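Local structure of AxyAgu115A (Amphibacillus xylanus NBRC 15112, 6NPS) at residues 195-198 with 199-203; 829-832 with 833-837; 321-324 with 325-329; 58-61 with 62-66. The protein is a family GH115 alpha-glucuronidase, a glycoside hydrolase that probably removes glucuronic acid side groups from xylans such as arabinoglucuronoxylan. The protein carries 3 engineered substitutions. All blocks are in the same frame, centred on the assembly; numbering follows the deposited sequence.

Contact 1 of 4, residues 195-198 with 199-203; sequences AEMY and DHVFE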
loop_
_atom_site.group_PDB
_atom_site.type_symbol
_atom_site.label_atom_id
_atom_site.label_comp_id
_atom_site.label_asym_id
_atom_site.label_seq_id
_atom_site.Cartn_x
_atom_site.Cartn_y
_atom_site.Cartn_z
ATOM N N ALA A 195 16.402 48.660 9.556
ATOM C CA ALA A 195 16.248 49.142 10.928
ATOM C C ALA A 195 14.792 49.350 11.297
ATOM O O ALA A 195 14.434 49.261 12.476
ATOM C CB ALA A 195 17.007 50.459 11.092
ATOM N N GLU A 196 13.952 49.683 10.317
ATOM C CA GLU A 196 12.529 49.877 10.587
ATOM C C GLU A 196 11.895 48.578 11.055
ATOM O O GLU A 196 11.133 48.551 12.035
ATOM C CB GLU A 196 11.825 50.392 9.331
ATOM C CG GLU A 196 12.027 51.894 9.038
ATOM C CD GLU A 196 13.482 52.374 9.190
ATOM O OE1 GLU A 196 14.378 51.867 8.474
ATOM O OE2 GLU A 196 13.728 53.259 10.040
ATOM N N MET A 197 12.212 47.486 10.371
ATOM C CA MET A 197 11.736 46.186 10.802
ATOM C C MET A 197 12.361 45.785 12.139
ATOM O O MET A 197 11.647 45.374 13.062
ATOM C CB MET A 197 12.023 45.164 9.706
ATOM C CG MET A 197 11.450 43.781 9.992
ATOM S SD MET A 197 12.684 42.817 10.876
ATOM C CE MET A 197 13.597 42.123 9.495
ATOM N N TYR A 198 13.689 45.963 12.290
ATOM C CA TYR A 198 14.361 45.432 13.473
ATOM C C TYR A 198 13.966 46.167 14.738
ATOM O O TYR A 198 14.112 45.607 15.827
ATOM C CB TYR A 198 15.902 45.468 13.321
ATOM C CG TYR A 198 16.391 44.134 12.741
ATOM C CD1 TYR A 198 16.313 42.964 13.498
ATOM C CD2 TYR A 198 16.882 44.055 11.455
ATOM C CE1 TYR A 198 16.703 41.739 12.986
ATOM C CE2 TYR A 198 17.302 42.841 10.916
ATOM C CZ TYR A 198 17.200 41.678 11.693
ATOM O OH TYR A 198 17.604 40.469 11.196
ATOM N N ASP A 199 13.497 47.409 14.621
ATOM C CA ASP A 199 13.012 48.119 15.798
ATOM C C ASP A 199 11.896 47.325 16.490
ATOM O O ASP A 199 11.877 47.219 17.719
ATOM C CB ASP A 199 12.558 49.523 15.393
ATOM C CG ASP A 199 12.290 50.414 16.591
ATOM O OD1 ASP A 199 11.132 50.866 16.740
ATOM O OD2 ASP A 199 13.221 50.652 17.387
ATOM N N HIS A 200 11.005 46.696 15.720
ATOM C CA HIS A 200 9.955 45.854 16.325
ATOM C C HIS A 200 10.515 44.577 16.966
ATOM O O HIS A 200 10.008 44.102 18.003
ATOM C CB HIS A 200 8.925 45.485 15.268
ATOM C CG HIS A 200 8.266 46.671 14.633
ATOM N ND1 HIS A 200 7.157 47.287 15.178
ATOM C CD2 HIS A 200 8.557 47.351 13.498
ATOM C CE1 HIS A 200 6.795 48.297 14.408
ATOM N NE2 HIS A 200 7.630 48.359 13.383
ATOM N N VAL A 201 11.509 43.963 16.322
ATOM C CA VAL A 201 12.192 42.802 16.891
ATOM C C VAL A 201 12.874 43.184 18.202
ATOM O O VAL A 201 12.782 42.465 19.205
ATOM C CB VAL A 201 13.214 42.243 15.878
ATOM C CG1 VAL A 201 14.083 41.157 16.502
ATOM C CG2 VAL A 201 12.499 41.725 14.671
ATOM N N PHE A 202 13.613 44.297 18.200
ATOM C CA PHE A 202 14.297 44.715 19.417
ATOM C C PHE A 202 13.291 44.979 20.539
ATOM O O PHE A 202 13.546 44.639 21.698
ATOM C CB PHE A 202 15.148 45.964 19.182
ATOM C CG PHE A 202 16.247 45.798 18.127
ATOM C CD1 PHE A 202 16.831 44.561 17.869
ATOM C CD2 PHE A 202 16.682 46.897 17.410
ATOM C CE1 PHE A 202 17.832 44.431 16.899
ATOM C CE2 PHE A 202 17.690 46.785 16.422
ATOM C CZ PHE A 202 18.274 45.554 16.187
ATOM N N GLU A 203 12.158 45.608 20.216
ATOM C CA GLU A 203 11.166 45.915 21.245
ATOM C C GLU A 203 10.591 44.640 21.843
ATOM O O GLU A 203 10.445 44.530 23.066
ATOM C CB GLU A 203 10.050 46.786 20.657
ATOM C CG GLU A 203 9.043 47.263 21.693
ATOM C CD GLU A 203 7.846 48.032 21.116
ATOM O OE1 GLU A 203 7.929 48.561 19.978
ATOM O OE2 GLU A 203 6.824 48.124 21.837
#
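F202 N donates to Y198 O at 2.8 Å, nearly straight at 169°, in the first turns of helix 195-207. D199 N reaches A195 O at 3.0 Å, more bent and tilted from the carbonyl plane, and H200 N makes a weak bond to M197 O. The polar ends of the side chains turn to other partners: Y198 OH bonds A216 N, D199 OD1 forms a salt bridge with K38, D199 OD2 is hydrogen-bonded to Y238 OH, and H200 ND1 bonds D141. The phenyl ring of F202 lies back along the helix because CG stands anti to its own carbonyl carbon (chi1 -60°). One face therefore covers Y198 O, 3.1 Å from CG of F202, while the same ring takes Y198 CB over its face in a CH-pi contact, 4.1 Å from the centroid. The two aromatic rings are nearly parallel (24°) but slid apart, their centroids 5.7 Å from each other. With an alanine at F202, Y198 O and CB are likely to lose the ring face that covers them. V201 runs alongside Y198, its CB 4.0 Å from Y198 CD1, and its CG2 meets M197 SD, whose bent chain carries CE over one face of the tyrosine ring. Around helix 195-207, in the GH115 family region of the TIM-barrel clan, M197 packs on helix 181-190, Y198 and F202 on helix 230-238, and V201 and F202 on L213 of strand 212-214.

Contact 2 of 4, residues 829-832 with 833-837; sequences AIKA and FPTDT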
loop_
_atom_site.group_PDB
_atom_site.type_symbol
_atom_site.label_atom_id
_atom_site.label_comp_id
_atom_site.label_asym_id
_atom_site.label_seq_id
_atom_site.Cartn_x
_atom_site.Cartn_y
_atom_site.Cartn_z
ATOM N N ALA A 829 4.498 11.450 32.889
ATOM C CA ALA A 829 5.750 10.725 32.913
ATOM C C ALA A 829 6.299 10.847 34.317
ATOM O O ALA A 829 5.896 11.725 35.074
ATOM C CB ALA A 829 6.778 11.295 31.894
ATOM N N ILE A 830 7.238 9.980 34.650
ATOM C CA ILE A 830 7.914 10.093 35.938
ATOM C C ILE A 830 9.392 10.285 35.651
ATOM O O ILE A 830 9.914 9.779 34.655
ATOM C CB ILE A 830 7.672 8.876 36.858
ATOM C CG1 ILE A 830 8.236 7.589 36.232
ATOM C CG2 ILE A 830 6.176 8.709 37.194
ATOM C CD1 ILE A 830 8.201 6.415 37.201
ATOM N N LYS A 831 10.055 11.049 36.509
ATOM C CA LYS A 831 11.461 11.380 36.332
ATOM C C LYS A 831 12.065 11.582 37.716
ATOM O O LYS A 831 11.403 12.108 38.607
ATOM C CB LYS A 831 11.619 12.631 35.447
ATOM C CG LYS A 831 13.068 13.012 35.214
ATOM C CD LYS A 831 13.194 14.301 34.405
ATOM C CE LYS A 831 14.649 14.646 34.199
ATOM N NZ LYS A 831 14.849 15.894 33.411
ATOM N N ALA A 832 13.307 11.157 37.900
ATOM C CA ALA A 832 13.948 11.315 39.199
ATOM C C ALA A 832 14.479 12.732 39.387
ATOM O O ALA A 832 15.054 13.317 38.472
ATOM C CB ALA A 832 15.093 10.317 39.373
ATOM N N PHE A 833 14.293 13.280 40.589
ATOM C CA PHE A 833 14.882 14.572 40.961
ATOM C C PHE A 833 15.677 14.404 42.249
ATOM O O PHE A 833 15.214 13.710 43.167
ATOM C CB PHE A 833 13.806 15.657 41.183
ATOM C CG PHE A 833 13.146 16.113 39.929
ATOM C CD1 PHE A 833 13.520 17.312 39.314
ATOM C CD2 PHE A 833 12.142 15.347 39.344
ATOM C CE1 PHE A 833 12.910 17.720 38.123
ATOM C CE2 PHE A 833 11.534 15.753 38.172
ATOM C CZ PHE A 833 11.910 16.932 37.559
ATOM N N PRO A 834 16.834 15.074 42.392
ATOM C CA PRO A 834 17.494 16.005 41.454
ATOM C C PRO A 834 17.923 15.326 40.137
ATOM O O PRO A 834 18.187 14.127 40.132
ATOM C CB PRO A 834 18.742 16.488 42.244
ATOM C CG PRO A 834 18.394 16.273 43.655
ATOM C CD PRO A 834 17.534 15.023 43.694
ATOM N N THR A 835 17.996 16.090 39.047
ATOM C CA THR A 835 18.179 15.529 37.706
ATOM C C THR A 835 19.631 15.292 37.311
ATOM O O THR A 835 19.854 14.647 36.289
ATOM C CB THR A 835 17.600 16.448 36.626
ATOM O OG1 THR A 835 18.336 17.685 36.612
ATOM C CG2 THR A 835 16.171 16.733 36.870
ATOM N N ASP A 836 20.606 15.826 38.038
ATOM C CA ASP A 836 22.001 15.772 37.628
ATOM C C ASP A 836 22.804 14.699 38.343
ATOM O O ASP A 836 24.004 14.562 38.070
ATOM C CB ASP A 836 22.671 17.132 37.839
ATOM C CG ASP A 836 22.571 17.634 39.287
ATOM O OD1 ASP A 836 21.512 17.464 39.938
ATOM O OD2 ASP A 836 23.556 18.235 39.766
ATOM N N THR A 837 22.194 13.941 39.256
ATOM C CA THR A 837 22.920 12.892 39.958
ATOM C C THR A 837 22.928 11.620 39.132
ATOM O O THR A 837 21.901 11.228 38.574
ATOM C CB THR A 837 22.267 12.569 41.306
ATOM O OG1 THR A 837 22.006 13.781 42.028
ATOM C CG2 THR A 837 23.152 11.614 42.115
#
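F833 folds its ring back toward K831 at the end of strand 828-833, in the C-terminal domain of the GH115 family, where the antiparallel pairing with strand 814-821 gives way to a loop. With CG anti to its own carbonyl carbon (chi1 -71°), the phenyl ring sits obliquely beside the preceding backbone: CD2 is 3.4 Å from K831 O, and CE2 approaches K831 CB at 4.1 Å. W432 of helix 428-440 and I479 also touch this side chain, while the F833 backbone still bonds R816. P834 follows through a cis peptide bond, which turns the chain sharply out of the strand direction; its carbonyl oxygen is bonded by Y839 OH. T835 then brings its methyl group back to the lysine. K831 is fully extended, all four torsions near 180°, and this extension carries NZ to a salt bridge with E433 of helix 428-440, where T835 OG1 bonds D440. Both residues also touch M437, so strand end and loop are fastened by charge and hydroxyl to one helix from the other family region. Between these polar ends the threonine methyl lies against the end of the lysine chain, crossing it obliquely: T835 CG2 is 3.7 Å from K831 CE and 3.8 Å from K831 NZ.

Contact 3 of 4, residues 321-324 with 325-329; sequences INLL and RDVIQ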
loop_
_atom_site.group_PDB
_atom_site.type_symbol
_atom_site.label_atom_id
_atom_site.label_comp_id
_atom_site.label_asym_id
_atom_site.label_seq_id
_atom_site.Cartn_x
_atom_site.Cartn_y
_atom_site.Cartn_z
ATOM N N ILE A 321 40.172 18.639 14.757
ATOM C CA ILE A 321 40.588 19.245 16.018
ATOM C C ILE A 321 41.854 20.084 15.835
ATOM O O ILE A 321 41.980 21.161 16.420
ATOM C CB ILE A 321 40.756 18.148 17.086
ATOM C CG1 ILE A 321 39.388 17.564 17.447
ATOM C CG2 ILE A 321 41.472 18.684 18.338
ATOM C CD1 ILE A 321 39.481 16.254 18.169
ATOM N N ASN A 322 42.794 19.623 15.006
ATOM C CA ASN A 322 43.993 20.416 14.719
ATOM C C ASN A 322 43.644 21.754 14.068
ATOM O O ASN A 322 44.336 22.764 14.287
ATOM C CB ASN A 322 44.949 19.626 13.807
ATOM C CG ASN A 322 45.663 18.491 14.538
ATOM O OD1 ASN A 322 45.788 18.505 15.766
ATOM N ND2 ASN A 322 46.134 17.497 13.781
ATOM N N LEU A 323 42.593 21.776 13.252
ATOM C CA LEU A 323 42.187 23.010 12.593
ATOM C C LEU A 323 41.570 23.995 13.589
ATOM O O LEU A 323 42.013 25.146 13.689
ATOM C CB LEU A 323 41.220 22.682 11.452
ATOM C CG LEU A 323 40.678 23.849 10.625
ATOM C CD1 LEU A 323 41.690 24.270 9.541
ATOM C CD2 LEU A 323 39.292 23.489 10.054
ATOM N N LEU A 324 40.552 23.552 14.347
ATOM C CA LEU A 324 39.886 24.439 15.305
ATOM C C LEU A 324 40.865 25.041 16.299
ATOM O O LEU A 324 40.739 26.210 16.673
ATOM C CB LEU A 324 38.788 23.688 16.054
ATOM C CG LEU A 324 37.469 23.649 15.281
ATOM C CD1 LEU A 324 36.332 23.115 16.155
ATOM C CD2 LEU A 324 37.125 25.018 14.679
ATOM N N ARG A 325 41.838 24.264 16.756
ATOM C CA ARG A 325 42.833 24.821 17.662
ATOM C C ARG A 325 43.585 25.972 17.008
ATOM O O ARG A 325 43.956 26.944 17.682
ATOM C CB ARG A 325 43.799 23.729 18.111
ATOM C CG ARG A 325 44.381 23.955 19.506
ATOM C CD ARG A 325 45.298 22.814 19.924
ATOM N NE ARG A 325 44.595 21.532 20.037
ATOM C CZ ARG A 325 44.001 21.090 21.144
ATOM N NH1 ARG A 325 44.007 21.826 22.252
ATOM N NH2 ARG A 325 43.402 19.905 21.144
ATOM N N ASP A 326 43.835 25.855 15.694
ATOM C CA ASP A 326 44.613 26.859 14.981
ATOM C C ASP A 326 43.774 28.098 14.750
ATOM O O ASP A 326 44.215 29.227 14.992
ATOM C CB ASP A 326 45.134 26.288 13.647
ATOM C CG ASP A 326 46.383 27.029 13.135
ATOM O OD1 ASP A 326 46.952 26.637 12.084
ATOM O OD2 ASP A 326 46.803 28.010 13.788
ATOM N N VAL A 327 42.563 27.910 14.248
ATOM C CA VAL A 327 41.654 29.028 14.050
ATOM C C VAL A 327 41.514 29.848 15.335
ATOM O O VAL A 327 41.803 31.054 15.361
ATOM C CB VAL A 327 40.303 28.505 13.540
ATOM C CG1 VAL A 327 39.260 29.577 13.590
ATOM C CG2 VAL A 327 40.458 27.928 12.114
ATOM N N ILE A 328 41.132 29.183 16.436
ATOM C CA ILE A 328 40.831 29.891 17.686
ATOM C C ILE A 328 42.034 30.692 18.169
ATOM O O ILE A 328 41.909 31.853 18.593
ATOM C CB ILE A 328 40.334 28.900 18.765
ATOM C CG1 ILE A 328 38.908 28.471 18.447
ATOM C CG2 ILE A 328 40.414 29.560 20.121
ATOM C CD1 ILE A 328 38.348 27.216 19.206
ATOM N N GLN A 329 43.226 30.101 18.114
ATOM C CA GLN A 329 44.411 30.855 18.502
ATOM C C GLN A 329 44.549 32.133 17.679
ATOM O O GLN A 329 44.936 33.186 18.210
ATOM C CB GLN A 329 45.654 29.983 18.348
ATOM C CG GLN A 329 46.086 29.283 19.619
ATOM C CD GLN A 329 47.585 29.173 19.721
ATOM O OE1 GLN A 329 48.166 29.332 20.797
ATOM N NE2 GLN A 329 48.229 28.904 18.591
#
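I321 and R325 meet one turn apart in an i to i+4 contact within helix 317-338, in the TIM-barrel-family region of the enzyme. The backbone ladder sets the spacing: R325 N bonds I321 O at 3.1 Å, V327 N bonds L323 O at 2.9 Å in a nearly straight line (169°), and I328 N bonds L324 O at 3.0 Å. D326 N makes weak bonds to N322 O and L323 O. I321 and R325 run alongside each other and point the same way. The arginine bends at chi3 (-63°), which carries its guanidinium beside the isoleucine, NH2 standing 3.6 Å from I321 CG2; the same NH2 makes a weak hydrogen bond to G368 O. Along another flank L323 CG and V327 CG2 touch loosely at 4.3 Å. I328 turns CG1 anti to its carbonyl carbon (chi1 -74°), laying CG1 3.4 Å from L324 O, the oxygen that I328 N bonds. D326 points off to a salt bridge with R277 on helix 277-291. L324 packs on V356 and F359 of helix 356-361, L323 on I274, and I321 and R325 on T366 and L369 of the loop that follows helix 356-361.

Contact 4 of 4, residues 58-61 with 62-66; sequences DMLS and RHAVL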
loop_
_atom_site.group_PDB
_atom_site.type_symbol
_atom_site.label_atom_id
_atom_site.label_comp_id
_atom_site.label_asym_id
_atom_site.label_seq_id
_atom_site.Cartn_x
_atom_site.Cartn_y
_atom_site.Cartn_z
ATOM N N ASP A 58 9.856 72.645 36.503
ATOM C CA ASP A 58 8.656 73.365 36.905
ATOM C C ASP A 58 7.451 73.043 36.034
ATOM O O ASP A 58 6.345 73.481 36.352
ATOM C CB ASP A 58 8.926 74.858 36.892
ATOM C CG ASP A 58 9.693 75.304 38.111
ATOM O OD1 ASP A 58 9.253 74.963 39.234
ATOM O OD2 ASP A 58 10.720 75.999 37.949
ATOM N N MET A 59 7.647 72.275 34.969
ATOM C CA MET A 59 6.550 71.910 34.074
ATOM C C MET A 59 5.979 70.512 34.332
ATOM O O MET A 59 5.133 70.036 33.574
ATOM C CB MET A 59 6.994 72.030 32.614
ATOM C CG MET A 59 7.724 73.323 32.291
ATOM S SD MET A 59 6.609 74.643 31.780
ATOM C CE MET A 59 5.953 73.964 30.258
ATOM N N LEU A 60 6.438 69.857 35.395
ATOM C CA LEU A 60 6.000 68.506 35.702
ATOM C C LEU A 60 4.611 68.542 36.333
ATOM O O LEU A 60 4.182 69.551 36.901
ATOM C CB LEU A 60 6.988 67.835 36.652
ATOM C CG LEU A 60 8.340 67.476 36.040
ATOM C CD1 LEU A 60 9.321 66.983 37.111
ATOM C CD2 LEU A 60 8.056 66.370 35.013
ATOM N N SER A 61 3.928 67.417 36.240
ATOM C CA SER A 61 2.638 67.276 36.889
ATOM C C SER A 61 2.836 67.078 38.394
ATOM O O SER A 61 3.908 66.676 38.857
ATOM C CB SER A 61 1.889 66.099 36.250
ATOM O OG SER A 61 1.022 65.447 37.160
ATOM N N ARG A 62 1.793 67.375 39.170
ATOM C CA ARG A 62 1.859 67.093 40.604
ATOM C C ARG A 62 2.224 65.636 40.900
ATOM O O ARG A 62 2.910 65.375 41.893
ATOM C CB ARG A 62 0.539 67.466 41.273
ATOM C CG ARG A 62 0.253 68.959 41.227
ATOM C CD ARG A 62 -1.236 69.229 41.038
ATOM N NE ARG A 62 -1.511 70.461 40.297
ATOM C CZ ARG A 62 -1.877 71.619 40.836
ATOM N NH1 ARG A 62 -2.020 71.734 42.147
ATOM N NH2 ARG A 62 -2.108 72.667 40.053
ATOM N N HIS A 63 1.818 64.683 40.048
ATOM C CA HIS A 63 2.276 63.290 40.109
ATOM C C HIS A 63 3.067 63.006 38.838
ATOM O O HIS A 63 2.534 63.146 37.727
ATOM C CB HIS A 63 1.112 62.290 40.241
ATOM C CG HIS A 63 0.307 62.452 41.497
ATOM N ND1 HIS A 63 -0.545 61.474 41.971
ATOM C CD2 HIS A 63 0.228 63.473 42.381
ATOM C CE1 HIS A 63 -1.126 61.895 43.083
ATOM N NE2 HIS A 63 -0.674 63.106 43.354
ATOM N N ALA A 64 4.324 62.594 38.997
ATOM C CA ALA A 64 5.254 62.550 37.881
ATOM C C ALA A 64 5.984 61.216 37.876
ATOM O O ALA A 64 6.073 60.533 38.898
ATOM C CB ALA A 64 6.257 63.729 37.959
ATOM N N VAL A 65 6.490 60.836 36.700
ATOM C CA VAL A 65 7.274 59.622 36.515
ATOM C C VAL A 65 8.713 60.084 36.297
ATOM O O VAL A 65 8.977 60.879 35.390
ATOM C CB VAL A 65 6.770 58.783 35.332
ATOM C CG1 VAL A 65 7.735 57.640 35.052
ATOM C CG2 VAL A 65 5.315 58.242 35.585
ATOM N N LEU A 66 9.624 59.641 37.162
ATOM C CA LEU A 66 11.027 60.068 37.137
ATOM C C LEU A 66 11.876 58.823 36.926
ATOM O O LEU A 66 11.922 57.949 37.798
ATOM C CB LEU A 66 11.414 60.787 38.430
ATOM C CG LEU A 66 10.542 61.966 38.884
ATOM C CD1 LEU A 66 10.990 62.530 40.235
ATOM C CD2 LEU A 66 10.549 63.061 37.847
#
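S61 OG donates a hydrogen bond to H63 O at 2.8 Å, bridging the corner at R62 and H63 between strand 60-61 and strand 64-69. The hydroxyl comes in from above the carbonyl plane, 38° out of it. Its first torsion, 149°, departs from the usual staggered value and swings OG across the turn toward that carbonyl; OG also lies 2.9 Å from R62 N, but at an angle too poor for a bond. R62 N instead bonds S18 OG, which makes a weak hydrogen bond to S61 OG as well. On the inner side of the corner the side chains are apolar. L60 stands with CG anti to its own carbonyl carbon (chi1 -71°), and its two methyls divide the work: CD2 reaches A64 CB at 4.3 Å, while CD1 crosses to L66 CD2 at 4.2 Å. A64 CB is also 3.9 Å from S61 O. R62 and H63 point their CB atoms away from the preceding strand, and H63 ND1 accepts from T6 N. V109 of strand 109-117 covers both L60 and A64, and Y23 of strand 20-23 touches L60 and L66. Replacing S61 by an alanine would probably leave H63 O without its serine partner and the corner freer to shift. The chemistry thus divides in two, with one side-chain hydroxyl tying the backbone across the bend and loose methyl contacts filling the angle between the strands.

In the fold
All four contacts are local, but they sit in different parts of the fold. Contacts 1 and 3 each lie within a single helix of the TIM-barrel-family region, their centres about 36 Å apart; aromatic rings dominate contact 1, whereas aliphatic chains and an arginine mark contact 3. Contacts 2, 3 and 4 are buried, contact 1 only partly. Contacts 2 and 4 occur where strands end or bend: contact 2 has no hydrogen bond between its own segments, and its lysine and threonine make polar links to helix 428-440, while contact 4 has a serine bond across its corner. Contact 2 belongs to the C-terminal family region, on the opposite side of the chain's centre from contact 1. Contacts 3 and 4 are farthest apart, about 59 Å between centres.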